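Local coordinates for protein gamma-glutamyltranspeptidase (Streptomyces lincolnensis, PDB 6J3A) that probably acts as a gamma-glutamyltranspeptidase-type enzyme of the Ntn-hydrolase superfamily, homologous to the LmbA protein, at residues Lys193-Leu196 with Ala197-Gly201; Arg213-Arg217 with Thr218-Ala222; Gly123-Leu127 with Ala128-Lys132; Ala44-Leu47 with His48-Pro52. One frame throughout, in Å; residues are numbered along the deposited sequence.

Interaction 1: Lys193-Leu196 with Ala197-Gly201; sequences KRLL and AEVAG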
loop_
_atom_site.group_PDB
_atom_site.type_symbol
_atom_site.label_atom_id
_atom_site.label_comp_id
_atom_site.label_asym_id
_atom_site.label_seq_id
_atom_site.Cartn_x
_atom_site.Cartn_y
_atom_site.Cartn_z
ATOM N N LYS A 193 -4.420 3.163 -29.922
ATOM C CA LYS A 193 -3.540 4.002 -30.722
ATOM C C LYS A 193 -4.251 4.517 -31.965
ATOM O O LYS A 193 -4.179 5.704 -32.278
ATOM C CB LYS A 193 -2.274 3.254 -31.118
ATOM C CG LYS A 193 -1.240 3.174 -30.012
ATOM C CD LYS A 193 0.087 2.754 -30.605
ATOM C CE LYS A 193 1.113 2.383 -29.558
ATOM N NZ LYS A 193 2.188 1.607 -30.231
ATOM N N ARG A 194 -4.938 3.618 -32.661
ATOM C CA ARG A 194 -5.689 4.001 -33.843
ATOM C C ARG A 194 -6.785 5.001 -33.468
ATOM O O ARG A 194 -6.910 6.065 -34.089
ATOM C CB ARG A 194 -6.297 2.778 -34.529
ATOM C CG ARG A 194 -6.913 3.126 -35.878
ATOM C CD ARG A 194 -7.507 1.930 -36.596
ATOM N NE ARG A 194 -8.406 2.353 -37.674
ATOM C CZ ARG A 194 -9.076 1.524 -38.474
ATOM N NH1 ARG A 194 -8.961 0.202 -38.336
ATOM N NH2 ARG A 194 -9.867 2.023 -39.420
ATOM N N LEU A 195 -7.560 4.645 -32.445
ATOM C CA LEU A 195 -8.580 5.524 -31.872
ATOM C C LEU A 195 -8.024 6.932 -31.716
ATOM O O LEU A 195 -8.570 7.882 -32.275
ATOM C CB LEU A 195 -9.051 4.988 -30.513
ATOM C CG LEU A 195 -10.338 5.556 -29.919
ATOM C CD1 LEU A 195 -10.829 4.670 -28.786
ATOM C CD2 LEU A 195 -10.160 6.962 -29.384
ATOM N N LEU A 196 -6.923 7.042 -30.977
ATOM C CA LEU A 196 -6.265 8.319 -30.738
ATOM C C LEU A 196 -5.792 9.006 -32.011
ATOM O O LEU A 196 -5.956 10.214 -32.157
ATOM C CB LEU A 196 -5.065 8.127 -29.823
ATOM C CG LEU A 196 -5.346 7.757 -28.372
ATOM C CD1 LEU A 196 -4.023 7.394 -27.711
ATOM C CD2 LEU A 196 -6.020 8.901 -27.632
ATOM N N ALA A 197 -5.189 8.242 -32.918
ATOM C CA ALA A 197 -4.694 8.805 -34.177
ATOM C C ALA A 197 -5.816 9.514 -34.937
ATOM O O ALA A 197 -5.674 10.682 -35.321
ATOM C CB ALA A 197 -4.062 7.727 -35.047
ATOM N N GLU A 198 -6.944 8.823 -35.100
ATOM C CA GLU A 198 -8.046 9.355 -35.901
ATOM C C GLU A 198 -9.013 10.286 -35.173
ATOM O O GLU A 198 -10.006 10.694 -35.761
ATOM C CB GLU A 198 -8.806 8.236 -36.626
ATOM C CG GLU A 198 -9.623 7.293 -35.763
ATOM C CD GLU A 198 -10.611 6.495 -36.602
ATOM O OE1 GLU A 198 -11.634 7.081 -37.039
ATOM O OE2 GLU A 198 -10.356 5.291 -36.836
ATOM N N VAL A 199 -8.740 10.626 -33.918
ATOM C CA VAL A 199 -9.436 11.751 -33.268
ATOM C C VAL A 199 -8.523 12.956 -32.995
ATOM O O VAL A 199 -9.007 14.008 -32.574
ATOM C CB VAL A 199 -10.160 11.335 -31.955
ATOM C CG1 VAL A 199 -11.113 10.170 -32.207
ATOM C CG2 VAL A 199 -9.169 11.004 -30.843
ATOM N N ALA A 200 -7.222 12.813 -33.235
ATOM C CA ALA A 200 -6.249 13.855 -32.896
ATOM C C ALA A 200 -6.522 15.158 -33.641
ATOM O O ALA A 200 -6.402 16.241 -33.074
ATOM C CB ALA A 200 -4.836 13.371 -33.183
ATOM N N GLY A 201 -6.926 15.047 -34.902
ATOM C CA GLY A 201 -7.260 16.224 -35.708
ATOM C C GLY A 201 -8.665 16.776 -35.500
ATOM O O GLY A 201 -9.052 17.742 -36.153
#
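Arg-194 and Glu-198 face each other one turn apart, in i to i+4 spacing, in the last turns of helix 186-200. Arg-194 NE lies 3.6 Å from Glu-198 OE2, a long salt bridge; the carboxylate oxygen comes to the guanidinium at a slant, although the two flat groups are turned only 24° from each other. With its CG anti to the backbone N (chi1 -172°) and the chain extended from there to NE, the arginine stands clear of the helix on its exposed flank, and its guanidinium also makes a cation-pi contact with Phe-220. The other flank is buried. There Leu-195 and Val-199 continue the same spacing with apolar groups, Leu-195 CD2 reaching Val-199 CG1 at 4.4 Å, and both pack on Ala-212 of helix 205-217. Leu-196 turns to helix 127-140, where it meets Leu-127 and Leu-131. The backbone is firm at first: Ala-197 N binds Lys-193 O at 2.8 Å, and Glu-198 N binds Arg-194 O at 2.9 Å with an N-H...O angle of 167°. Toward the end of the helix it slackens, as Val-199 N divides itself between two weak bonds, 3.2 Å to Leu-195 O and 3.3 Å to Leu-196 O.

Interaction 2: Arg213-Arg217 with Thr218-Ala222; sequences REVWR and TGFIA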
loop_
_atom_site.group_PDB
_atom_site.type_symbol
_atom_site.label_atom_id
_atom_site.label_comp_id
_atom_site.label_asym_id
_atom_site.label_seq_id
_atom_site.Cartn_x
_atom_site.Cartn_y
_atom_site.Cartn_z
ATOM N N ARG A 213 -16.128 9.047 -29.123
ATOM C CA ARG A 213 -17.416 8.427 -28.830
ATOM C C ARG A 213 -18.033 7.855 -30.106
ATOM O O ARG A 213 -18.593 6.766 -30.088
ATOM C CB ARG A 213 -18.378 9.425 -28.199
ATOM C CG ARG A 213 -17.928 9.974 -26.859
ATOM C CD ARG A 213 -18.932 10.986 -26.355
ATOM N NE ARG A 213 -20.166 10.336 -25.926
ATOM C CZ ARG A 213 -21.322 10.956 -25.706
ATOM N NH1 ARG A 213 -21.445 12.273 -25.880
ATOM N NH2 ARG A 213 -22.377 10.250 -25.312
ATOM N N GLU A 214 -17.897 8.597 -31.202
ATOM C CA GLU A 214 -18.410 8.184 -32.504
ATOM C C GLU A 214 -17.606 7.077 -33.175
ATOM O O GLU A 214 -18.170 6.283 -33.934
ATOM C CB GLU A 214 -18.509 9.392 -33.434
ATOM C CG GLU A 214 -19.533 10.422 -32.973
ATOM C CD GLU A 214 -20.952 9.867 -32.850
ATOM O OE1 GLU A 214 -21.687 10.341 -31.956
ATOM O OE2 GLU A 214 -21.330 8.959 -33.633
ATOM N N VAL A 215 -16.304 7.025 -32.912
ATOM C CA VAL A 215 -15.470 5.913 -33.374
ATOM C C VAL A 215 -15.896 4.595 -32.718
ATOM O O VAL A 215 -15.980 3.565 -33.389
ATOM C CB VAL A 215 -13.978 6.198 -33.129
ATOM C CG1 VAL A 215 -13.123 4.965 -33.393
ATOM C CG2 VAL A 215 -13.525 7.336 -34.033
ATOM N N TRP A 216 -16.168 4.633 -31.418
ATOM C CA TRP A 216 -16.717 3.473 -30.721
ATOM C C TRP A 216 -18.103 3.104 -31.252
ATOM O O TRP A 216 -18.430 1.926 -31.396
ATOM C CB TRP A 216 -16.805 3.716 -29.208
ATOM C CG TRP A 216 -17.277 2.489 -28.483
ATOM C CD1 TRP A 216 -18.568 2.061 -28.359
ATOM C CD2 TRP A 216 -16.467 1.502 -27.838
ATOM N NE1 TRP A 216 -18.614 0.878 -27.668
ATOM C CE2 TRP A 216 -17.337 0.514 -27.329
ATOM C CE3 TRP A 216 -15.094 1.363 -27.624
ATOM C CZ2 TRP A 216 -16.879 -0.603 -26.620
ATOM C CZ3 TRP A 216 -14.637 0.246 -26.919
ATOM C CH2 TRP A 216 -15.534 -0.722 -26.427
ATOM N N ARG A 217 -18.896 4.128 -31.540
ATOM C CA ARG A 217 -20.323 3.989 -31.832
ATOM C C ARG A 217 -20.684 3.630 -33.265
ATOM O O ARG A 217 -21.591 2.829 -33.497
ATOM C CB ARG A 217 -21.009 5.315 -31.529
ATOM C CG ARG A 217 -22.354 5.157 -30.882
ATOM C CD ARG A 217 -22.421 5.990 -29.634
ATOM N NE ARG A 217 -22.465 7.414 -29.953
ATOM C CZ ARG A 217 -23.430 8.254 -29.584
ATOM N NH1 ARG A 217 -23.344 9.529 -29.938
ATOM N NH2 ARG A 217 -24.475 7.848 -28.860
ATOM N N THR A 218 -20.016 4.297 -34.202
ATOM C CA THR A 218 -20.242 4.122 -35.640
ATOM C C THR A 218 -18.997 3.754 -36.447
ATOM O O THR A 218 -19.125 3.389 -37.614
ATOM C CB THR A 218 -20.827 5.411 -36.251
ATOM O OG1 THR A 218 -19.904 6.495 -36.072
ATOM C CG2 THR A 218 -22.167 5.757 -35.600
ATOM N N GLY A 219 -17.815 3.834 -35.832
ATOM C CA GLY A 219 -16.535 3.669 -36.530
ATOM C C GLY A 219 -16.021 2.240 -36.550
ATOM O O GLY A 219 -16.788 1.281 -36.429
ATOM N N PHE A 220 -14.707 2.107 -36.692
ATOM C CA PHE A 220 -14.078 0.797 -36.878
ATOM C C PHE A 220 -14.347 -0.186 -35.722
ATOM O O PHE A 220 -14.419 -1.398 -35.935
ATOM C CB PHE A 220 -12.573 0.950 -37.166
ATOM C CG PHE A 220 -11.706 1.120 -35.939
ATOM C CD1 PHE A 220 -11.477 2.380 -35.389
ATOM C CD2 PHE A 220 -11.076 0.016 -35.358
ATOM C CE1 PHE A 220 -10.666 2.528 -34.268
ATOM C CE2 PHE A 220 -10.261 0.158 -34.242
ATOM C CZ PHE A 220 -10.057 1.413 -33.696
ATOM N N ILE A 221 -14.508 0.349 -34.516
ATOM C CA ILE A 221 -14.773 -0.476 -33.339
ATOM C C ILE A 221 -16.152 -1.110 -33.440
ATOM O O ILE A 221 -16.290 -2.321 -33.325
ATOM C CB ILE A 221 -14.645 0.342 -32.032
ATOM C CG1 ILE A 221 -13.182 0.717 -31.799
ATOM C CG2 ILE A 221 -15.165 -0.441 -30.827
ATOM C CD1 ILE A 221 -12.965 1.666 -30.638
ATOM N N ALA A 222 -17.163 -0.274 -33.639
ATOM C CA ALA A 222 -18.544 -0.731 -33.815
ATOM C C ALA A 222 -18.678 -1.794 -34.899
ATOM O O ALA A 222 -19.299 -2.834 -34.681
ATOM C CB ALA A 222 -19.440 0.448 -34.154
#
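The tight helix-to-helix corner between helices 205-217 and 220-229 turns on Thr-218 and Gly-219, which fold back on the last turn of the first helix; Gly-219 is also the N-cap residue of the second. Two donors grip Glu-214 O, coming from opposite faces of its carbonyl plane: Thr-218 N at 2.7 Å and Thr-218 OG1 at 2.8 Å. The hydroxyl gets there because chi1 of 61° sets it between the backbone N and the carbonyl carbon, over the helix end. Gly-219 N adds weak bonds to Glu-214 O and Val-215 O, and a beta carbon at this glycine would collide with Val-215 O. Beside the corner, Arg-217 NH1 meets the syn side of Glu-214 OE1 at 2.7 Å, tying the outer surface of the turn, while Arg-217 NH2 goes on to Trp-253 O. The inner surface is apolar. Val-215 CG1 rests 3.6 Å from Phe-220 CE1, oblique to the ring, and Trp-216, stacked with Phe-112, carries Ile-221 on one face. Both helices therefore send side chains into the same seam, with Leu-452 lying against Phe-220 and Ile-221. The CH-pi contact lies over the face but toward the rim: Ile-221 CG2 sits 3.9 Å from the centroid of the six-membered ring of Trp-216, 20° off its normal, with CE3 its nearest ring atom.

Interaction 3: Gly123-Leu127 with Ala128-Lys132; sequences GTKPL and ADVLK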
loop_
_atom_site.group_PDB
_atom_site.type_symbol
_atom_site.label_atom_id
_atom_site.label_comp_id
_atom_site.label_asym_id
_atom_site.label_seq_id
_atom_site.Cartn_x
_atom_site.Cartn_y
_atom_site.Cartn_z
ATOM N N GLY A 123 -13.670 16.135 -16.555
ATOM C CA GLY A 123 -12.222 16.059 -16.621
ATOM C C GLY A 123 -11.601 17.312 -17.213
ATOM O O GLY A 123 -12.297 18.194 -17.721
ATOM N N THR A 124 -10.273 17.349 -17.159
ATOM C CA THR A 124 -9.445 18.453 -17.666
ATOM C C THR A 124 -8.347 18.042 -18.658
ATOM O O THR A 124 -7.777 18.909 -19.338
ATOM C CB THR A 124 -8.755 19.174 -16.497
ATOM O OG1 THR A 124 -7.852 18.277 -15.832
ATOM C CG2 THR A 124 -9.790 19.675 -15.504
ATOM N N LYS A 125 -8.058 16.738 -18.741
ATOM C CA LYS A 125 -6.972 16.214 -19.570
ATOM C C LYS A 125 -7.472 15.619 -20.891
ATOM O O LYS A 125 -8.625 15.176 -20.971
ATOM C CB LYS A 125 -6.186 15.154 -18.797
ATOM C CG LYS A 125 -5.494 15.714 -17.564
ATOM C CD LYS A 125 -4.385 14.806 -17.040
ATOM C CE LYS A 125 -3.006 15.307 -17.445
ATOM N NZ LYS A 125 -2.615 16.519 -16.663
ATOM N N PRO A 126 -6.613 15.609 -21.934
ATOM C CA PRO A 126 -7.003 14.948 -23.181
ATOM C C PRO A 126 -6.985 13.427 -23.075
ATOM O O PRO A 126 -6.329 12.861 -22.195
ATOM C CB PRO A 126 -5.951 15.425 -24.200
ATOM C CG PRO A 126 -5.111 16.441 -23.497
ATOM C CD PRO A 126 -5.256 16.176 -22.034
ATOM N N LEU A 127 -7.698 12.793 -23.997
ATOM C CA LEU A 127 -7.826 11.343 -24.049
ATOM C C LEU A 127 -6.465 10.678 -24.051
ATOM O O LEU A 127 -6.234 9.714 -23.328
ATOM C CB LEU A 127 -8.581 10.923 -25.321
ATOM C CG LEU A 127 -9.679 9.855 -25.223
ATOM C CD1 LEU A 127 -9.727 9.076 -26.529
ATOM C CD2 LEU A 127 -9.528 8.900 -24.048
ATOM N N ALA A 128 -5.580 11.219 -24.884
ATOM C CA ALA A 128 -4.211 10.727 -25.036
ATOM C C ALA A 128 -3.461 10.618 -23.704
ATOM O O ALA A 128 -2.934 9.554 -23.375
ATOM C CB ALA A 128 -3.440 11.611 -26.009
ATOM N N ASP A 129 -3.440 11.705 -22.935
ATOM C CA ASP A 129 -2.691 11.741 -21.666
ATOM C C ASP A 129 -3.279 10.788 -20.624
ATOM O O ASP A 129 -2.551 10.214 -19.808
ATOM C CB ASP A 129 -2.642 13.161 -21.080
ATOM C CG ASP A 129 -1.981 14.190 -22.020
ATOM O OD1 ASP A 129 -1.615 13.849 -23.163
ATOM O OD2 ASP A 129 -1.833 15.365 -21.608
ATOM N N VAL A 130 -4.592 10.613 -20.660
ATOM C CA VAL A 130 -5.264 9.839 -19.639
ATOM C C VAL A 130 -5.231 8.366 -19.970
ATOM O O VAL A 130 -5.230 7.541 -19.061
ATOM C CB VAL A 130 -6.674 10.402 -19.338
ATOM C CG1 VAL A 130 -7.722 9.326 -19.154
ATOM C CG2 VAL A 130 -6.613 11.260 -18.083
ATOM N N LEU A 131 -5.185 8.014 -21.251
ATOM C CA LEU A 131 -5.159 6.595 -21.580
ATOM C C LEU A 131 -3.779 6.016 -21.989
ATOM O O LEU A 131 -3.683 4.825 -22.279
ATOM C CB LEU A 131 -6.347 6.215 -22.491
ATOM C CG LEU A 131 -6.467 6.505 -23.976
ATOM C CD1 LEU A 131 -5.393 5.767 -24.749
ATOM C CD2 LEU A 131 -7.829 6.033 -24.456
ATOM N N LYS A 132 -2.714 6.820 -21.935
ATOM C CA LYS A 132 -1.344 6.329 -22.230
ATOM C C LYS A 132 -0.826 5.233 -21.272
ATOM O O LYS A 132 0.028 4.435 -21.637
ATOM C CB LYS A 132 -0.341 7.490 -22.269
ATOM C CG LYS A 132 0.021 8.070 -20.907
ATOM C CD LYS A 132 0.725 9.414 -21.035
ATOM C CE LYS A 132 1.190 9.940 -19.680
ATOM N NZ LYS A 132 0.915 11.391 -19.513
#
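Leu-127 lays its CD2 against CD2 of Leu-131, one turn further along helix 127-140, at 3.4 Å, while its CD1 touches the same methyl more distantly; the two side chains are angled across each other. Leu-131 holds its CG between its own backbone N and carbonyl carbon (chi1 76°), which folds the isobutyl group back over the first turn and brings CG to 3.3 Å from Leu-127 O. Pro-126 is the N-cap residue, and its carbonyl opens the helical bonding: Val-130 N donates to Pro-126 O at 3.2 Å, followed by Leu-131 N to Leu-127 O at 2.9 Å. On the outer side the proline ring lies beside the carboxylate of Asp-129, CD being 3.5 Å from OD2. Replacing Pro-126 with an alanine would probably leave the Asp-129 carboxylate without this ring beside it and let the backbone before the helix turn more freely. Next to it Lys-125 CB touches Val-130 CG2 at 4.0 Å; its NZ is bound to Asp-32 O and stands 5.1 Å from Asp-129 OD2, too far for a salt bridge, though the opposite charges may attract weakly. The helix start is thus set among four others: Leu-127 packs on helices 111-122, 186-200 and 205-217, whereas Val-130 faces helix 36-50.

Interaction 4: Ala44-Leu47 with His48-Pro52; sequences AFVL and HVVEP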
loop_
_atom_site.group_PDB
_atom_site.type_symbol
_atom_site.label_atom_id
_atom_site.label_comp_id
_atom_site.label_asym_id
_atom_site.label_seq_id
_atom_site.Cartn_x
_atom_site.Cartn_y
_atom_site.Cartn_z
ATOM N N ALA A 44 -9.313 3.221 -15.040
ATOM C CA ALA A 44 -10.307 2.295 -15.591
ATOM C C ALA A 44 -9.788 1.541 -16.797
ATOM O O ALA A 44 -10.035 0.350 -16.937
ATOM C CB ALA A 44 -11.571 3.042 -15.965
ATOM N N PHE A 45 -9.079 2.248 -17.666
ATOM C CA PHE A 45 -8.473 1.636 -18.840
ATOM C C PHE A 45 -7.257 0.781 -18.468
ATOM O O PHE A 45 -6.955 -0.199 -19.138
ATOM C CB PHE A 45 -8.139 2.697 -19.894
ATOM C CG PHE A 45 -9.345 3.180 -20.658
ATOM C CD1 PHE A 45 -10.219 4.091 -20.092
ATOM C CD2 PHE A 45 -9.622 2.696 -21.937
ATOM C CE1 PHE A 45 -11.342 4.526 -20.788
ATOM C CE2 PHE A 45 -10.737 3.135 -22.641
ATOM C CZ PHE A 45 -11.604 4.050 -22.066
ATOM N N VAL A 46 -6.557 1.147 -17.406
ATOM C CA VAL A 46 -5.531 0.269 -16.858
ATOM C C VAL A 46 -6.181 -1.029 -16.348
ATOM O O VAL A 46 -5.683 -2.118 -16.629
ATOM C CB VAL A 46 -4.688 0.985 -15.777
ATOM C CG1 VAL A 46 -3.809 0.004 -15.008
ATOM C CG2 VAL A 46 -3.824 2.060 -16.429
ATOM N N LEU A 47 -7.300 -0.911 -15.641
ATOM C CA LEU A 47 -8.024 -2.094 -15.154
ATOM C C LEU A 47 -8.416 -3.085 -16.246
ATOM O O LEU A 47 -8.386 -4.301 -16.014
ATOM C CB LEU A 47 -9.277 -1.688 -14.379
ATOM C CG LEU A 47 -9.061 -1.134 -12.975
ATOM C CD1 LEU A 47 -10.356 -0.535 -12.460
ATOM C CD2 LEU A 47 -8.574 -2.217 -12.027
ATOM N N HIS A 48 -8.789 -2.576 -17.422
ATOM C CA HIS A 48 -9.083 -3.453 -18.569
ATOM C C HIS A 48 -7.890 -4.374 -18.799
ATOM O O HIS A 48 -8.037 -5.591 -18.950
ATOM C CB HIS A 48 -9.306 -2.665 -19.863
ATOM C CG HIS A 48 -10.466 -1.731 -19.819
ATOM N ND1 HIS A 48 -10.525 -0.588 -20.589
ATOM C CD2 HIS A 48 -11.613 -1.768 -19.103
ATOM C CE1 HIS A 48 -11.656 0.047 -20.336
ATOM N NE2 HIS A 48 -12.335 -0.648 -19.439
ATOM N N VAL A 49 -6.708 -3.755 -18.799
ATOM C CA VAL A 49 -5.446 -4.415 -19.132
ATOM C C VAL A 49 -4.963 -5.359 -18.037
ATOM O O VAL A 49 -4.441 -6.427 -18.347
ATOM C CB VAL A 49 -4.342 -3.379 -19.450
ATOM C CG1 VAL A 49 -3.033 -4.064 -19.822
ATOM C CG2 VAL A 49 -4.770 -2.475 -20.599
ATOM N N VAL A 50 -5.131 -4.968 -16.775
ATOM C CA VAL A 50 -4.570 -5.732 -15.647
ATOM C C VAL A 50 -5.553 -6.646 -14.924
ATOM O O VAL A 50 -5.128 -7.454 -14.104
ATOM C CB VAL A 50 -3.845 -4.823 -14.633
ATOM C CG1 VAL A 50 -2.811 -3.965 -15.360
ATOM C CG2 VAL A 50 -4.820 -3.964 -13.825
ATOM N N GLU A 51 -6.846 -6.509 -15.223
ATOM C CA GLU A 51 -7.871 -7.448 -14.759
ATOM C C GLU A 51 -8.828 -7.848 -15.899
ATOM O O GLU A 51 -10.049 -7.725 -15.765
ATOM C CB GLU A 51 -8.658 -6.843 -13.597
ATOM C CG GLU A 51 -7.800 -6.407 -12.422
ATOM C CD GLU A 51 -8.595 -6.208 -11.143
ATOM O OE1 GLU A 51 -9.256 -7.167 -10.692
ATOM O OE2 GLU A 51 -8.552 -5.099 -10.574
ATOM N N PRO A 52 -8.284 -8.362 -17.015
ATOM C CA PRO A 52 -9.104 -8.732 -18.177
ATOM C C PRO A 52 -9.952 -9.992 -17.975
ATOM O O PRO A 52 -10.860 -10.249 -18.746
ATOM C CB PRO A 52 -8.059 -8.979 -19.257
ATOM C CG PRO A 52 -6.907 -9.531 -18.501
ATOM C CD PRO A 52 -6.874 -8.725 -17.230
HETATM O O HOH W 1 -7.998 -0.431 -21.891
#
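His-48 leaves helix 36-50 with its CB 3.5 Å from Phe-45 O. A chi1 of -62° places CG anti to the carbonyl carbon and swings the imidazole back along the preceding turn, where the oxygen of Ala-44 lies over the centre of one ring face; CD2 is 3.4 Å from Ala-44 O, and NE2 lies over the same oxygen. On the side nearer Phe-45, ND1 is held by a water at 2.8 Å, which lies in the ring plane and donates its other bond to Phe-45 O at 3.0 Å. CE1, at the tip, comes over the face of the phenyl ring, toward its rim, 3.7 Å from Phe-45 CD2. The pair is T-shaped, with the edge of the His-48 ring directed at the face of the Phe-45 ring and the two ring planes at 70°. An alanine in place of His-48 is likely to leave that phenyl face without its edge-on partner and the bridging water with one anchor fewer. Further along, Val-46 and Val-50 touch through their CG1 methyls, and Leu-47 CD2 lies 3.2 Å from Glu-51 OE2, an oxygen that Thr-18 OG1 binds. The backbone bonds run on to Glu-51 N, which donates to Leu-47 O at 2.8 Å where the helix ends. All of this is buried, between helices 20-31, 111-122 and 127-140. Water therefore supplies a polar mate to ND1 inside the core, while the carbonyl oxygen over the ring would probably favour any partial positive charge on the imidazole.

Interactions 1, 2 and 3 form a connected helical layer. Interaction 1 is its middle: it touches interaction 2 where Glu-198 OE2 approaches Phe-220 CD1 at 3.4 Å and Leu-195 CD1 meets Ile-221 CD1 at 4.1 Å, and interaction 3 where Leu-195 CD2 lies 3.6 Å from Leu-127 CD1 and Leu-196 CD1 3.6 Å from Leu-131 CD1. Interactions 2 and 3 do not touch, their centres being about 19 Å apart. Interaction 4 is deeper, about 14 Å from the centre of the chain, and makes no direct contact with the others; Trp-192 links the layers, packing on Phe-45, Leu-131 and Trp-216. None of the four contacts includes a bound ligand.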